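PA_0080 (PDB 3ZHN) is the outer-membrane lipoprotein TssJ1 of the type VI secretion system, which probably anchors the membrane-spanning part of the secretion apparatus to the outer membrane. Local coordinates at residues R121-R125 and A126-Q130. Numbering follows the deposited sequence.
Sequences RDLDR and ATWRQ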
loop_
_atom_site.group_PDB
_atom_site.type_symbol
_atom_site.label_atom_id
_atom_site.label_comp_id
_atom_site.label_asym_id
_atom_site.label_seq_id
_atom_site.Cartn_x
_atom_site.Cartn_y
_atom_site.Cartn_z
ATOM N N ARG A 121 -2.301 14.328 2.846
ATOM C CA ARG A 121 -1.948 15.738 3.119
ATOM C C ARG A 121 -1.621 16.039 4.589
ATOM O O ARG A 121 -0.673 16.768 4.869
ATOM C CB ARG A 121 -3.036 16.644 2.618
ATOM C CG ARG A 121 -2.740 18.127 2.722
ATOM C CD ARG A 121 -3.863 19.026 2.208
ATOM N NE ARG A 121 -5.133 18.716 2.821
ATOM C CZ ARG A 121 -5.516 19.180 4.023
ATOM N NH1 ARG A 121 -4.743 19.986 4.715
ATOM N NH2 ARG A 121 -6.697 18.825 4.531
ATOM N N ASP A 122 -2.374 15.419 5.461
ATOM C CA ASP A 122 -2.198 15.595 6.903
ATOM C C ASP A 122 -1.981 14.203 7.472
ATOM O O ASP A 122 -2.928 13.485 7.865
ATOM C CB ASP A 122 -3.364 16.280 7.588
ATOM C CG ASP A 122 -3.196 16.330 9.112
ATOM O OD1 ASP A 122 -2.037 16.268 9.610
ATOM O OD2 ASP A 122 -4.220 16.363 9.828
ATOM N N LEU A 123 -0.731 13.851 7.613
ATOM C CA LEU A 123 -0.368 12.504 8.141
ATOM C C LEU A 123 -0.766 12.281 9.602
ATOM O O LEU A 123 -1.075 11.160 9.989
ATOM C CB LEU A 123 1.113 12.256 7.935
ATOM C CG LEU A 123 1.501 12.191 6.471
ATOM C CD1 LEU A 123 2.996 12.137 6.359
ATOM C CD2 LEU A 123 0.873 11.065 5.642
ATOM N N ASP A 124 -0.899 13.353 10.388
ATOM C CA ASP A 124 -1.371 13.214 11.804
ATOM C C ASP A 124 -2.708 12.569 11.924
ATOM O O ASP A 124 -2.916 11.827 12.861
ATOM C CB ASP A 124 -1.295 14.580 12.537
ATOM C CG ASP A 124 -2.071 14.570 13.886
ATOM O OD1 ASP A 124 -3.312 14.831 14.006
ATOM O OD2 ASP A 124 -1.465 14.236 14.852
ATOM N N ARG A 125 -3.650 12.940 11.078
ATOM C CA ARG A 125 -4.990 12.389 11.171
ATOM C C ARG A 125 -5.163 11.107 10.364
ATOM O O ARG A 125 -6.223 10.448 10.498
ATOM C CB ARG A 125 -6.006 13.435 10.623
ATOM C CG ARG A 125 -6.112 13.405 9.085
ATOM C CD ARG A 125 -7.061 14.358 8.417
ATOM N NE ARG A 125 -6.633 15.749 8.657
ATOM C CZ ARG A 125 -7.296 16.820 8.188
ATOM N NH1 ARG A 125 -8.404 16.710 7.492
ATOM N NH2 ARG A 125 -6.846 18.017 8.391
ATOM N N ALA A 126 -4.144 10.712 9.594
ATOM C CA ALA A 126 -4.348 9.685 8.603
ATOM C C ALA A 126 -3.839 8.317 9.047
ATOM O O ALA A 126 -2.811 8.218 9.723
ATOM C CB ALA A 126 -3.666 10.086 7.277
ATOM N N THR A 127 -4.503 7.262 8.563
ATOM C CA THR A 127 -3.895 5.909 8.560
ATOM C C THR A 127 -3.208 5.768 7.216
ATOM O O THR A 127 -3.700 5.270 6.205
ATOM C CB THR A 127 -4.962 4.872 8.784
ATOM O OG1 THR A 127 -5.665 5.186 9.989
ATOM C CG2 THR A 127 -4.408 3.483 8.947
ATOM N N TRP A 128 -1.967 6.232 7.229
ATOM C CA TRP A 128 -1.164 6.339 6.034
ATOM C C TRP A 128 -0.217 5.187 5.751
ATOM O O TRP A 128 0.374 5.140 4.671
ATOM C CB TRP A 128 -0.347 7.643 5.996
ATOM C CG TRP A 128 0.573 7.781 7.183
ATOM C CD1 TRP A 128 0.315 8.504 8.332
ATOM C CD2 TRP A 128 1.937 7.375 7.283
ATOM N NE1 TRP A 128 1.431 8.506 9.149
ATOM C CE2 TRP A 128 2.432 7.816 8.539
ATOM C CE3 TRP A 128 2.793 6.615 6.444
ATOM C CZ2 TRP A 128 3.751 7.536 8.965
ATOM C CZ3 TRP A 128 4.076 6.349 6.857
ATOM C CH2 TRP A 128 4.549 6.812 8.112
ATOM N N ARG A 129 -0.124 4.242 6.682
ATOM C CA ARG A 129 0.684 3.092 6.519
ATOM C C ARG A 129 -0.125 1.846 6.900
ATOM O O ARG A 129 -0.835 1.853 7.894
ATOM C CB ARG A 129 1.949 3.195 7.396
ATOM C CG ARG A 129 2.833 1.959 7.350
ATOM C CD ARG A 129 4.214 2.148 7.954
ATOM N NE ARG A 129 4.049 2.708 9.272
ATOM C CZ ARG A 129 4.990 3.410 9.907
ATOM N NH1 ARG A 129 6.218 3.427 9.451
ATOM N NH2 ARG A 129 4.639 4.125 10.962
ATOM N N GLN A 130 0.057 0.763 6.134
ATOM C CA GLN A 130 -0.464 -0.538 6.430
ATOM C C GLN A 130 0.560 -1.603 6.080
ATOM O O GLN A 130 1.360 -1.386 5.183
ATOM C CB GLN A 130 -1.745 -0.835 5.662
ATOM C CG GLN A 130 -2.970 0.015 5.960
ATOM C CD GLN A 130 -3.612 -0.280 7.258
ATOM O OE1 GLN A 130 -3.117 -1.001 8.053
ATOM N NE2 GLN A 130 -4.759 0.291 7.465
HETATM O O HOH W 1 -1.499 9.169 11.900
HETATM O O HOH W 2 -7.184 7.693 10.476
#
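L123 meets the indole of W128 in a local CH-pi contact at the surface of the protein, in the loop between strand 113-118 and its antiparallel neighbour 129-133. The CD2 methyl of L123 lies over one face of the indole, 4.0 Å from the centroid of the five-membered ring. The same methyl comes within 3.6 Å of W128 CG. The two side chains cross at about a right angle. W128 CG sits between its own backbone N and carbonyl carbon (chi1 58°), which lets the ring rise beside the loop and brings CD1 to 3.4 Å from L123 O.

Between the two residues the chain makes a type I beta turn, L123-A126. A126 N donates to L123 O across 3.1 Å, approaching from above the carbonyl plane at a C=O...donor angle of 110°, away from the lone pairs. A water bridges L123 O and A126 O, while a second water joins R125 O to T127 OG1.

Within the loop, D122 and R125 form a salt bridge. R125 NE reaches D122 OD2 at 2.8 Å; this oxygen, met on its anti side, lies in the guanidinium plane at its edge, where a bend at chi3 (64°) directs the group. D122 OD1 accepts a weak Asx-turn bond from D124 N, while R125 holds the other oxygen.

Beyond W128, R129 lays its guanidinium over W128 CH2 and bonds through NH1 to A70 O. T127 makes backbone bonds with Q149 and I151, tying the loop to the other sheet, and W128 pairs with A118. The loop thus leads into 129-133, one edge strand of the antiparallel sheet, with L123 touching Y72 of helix 72-77 and W128 meeting the same tyrosine edge-to-face.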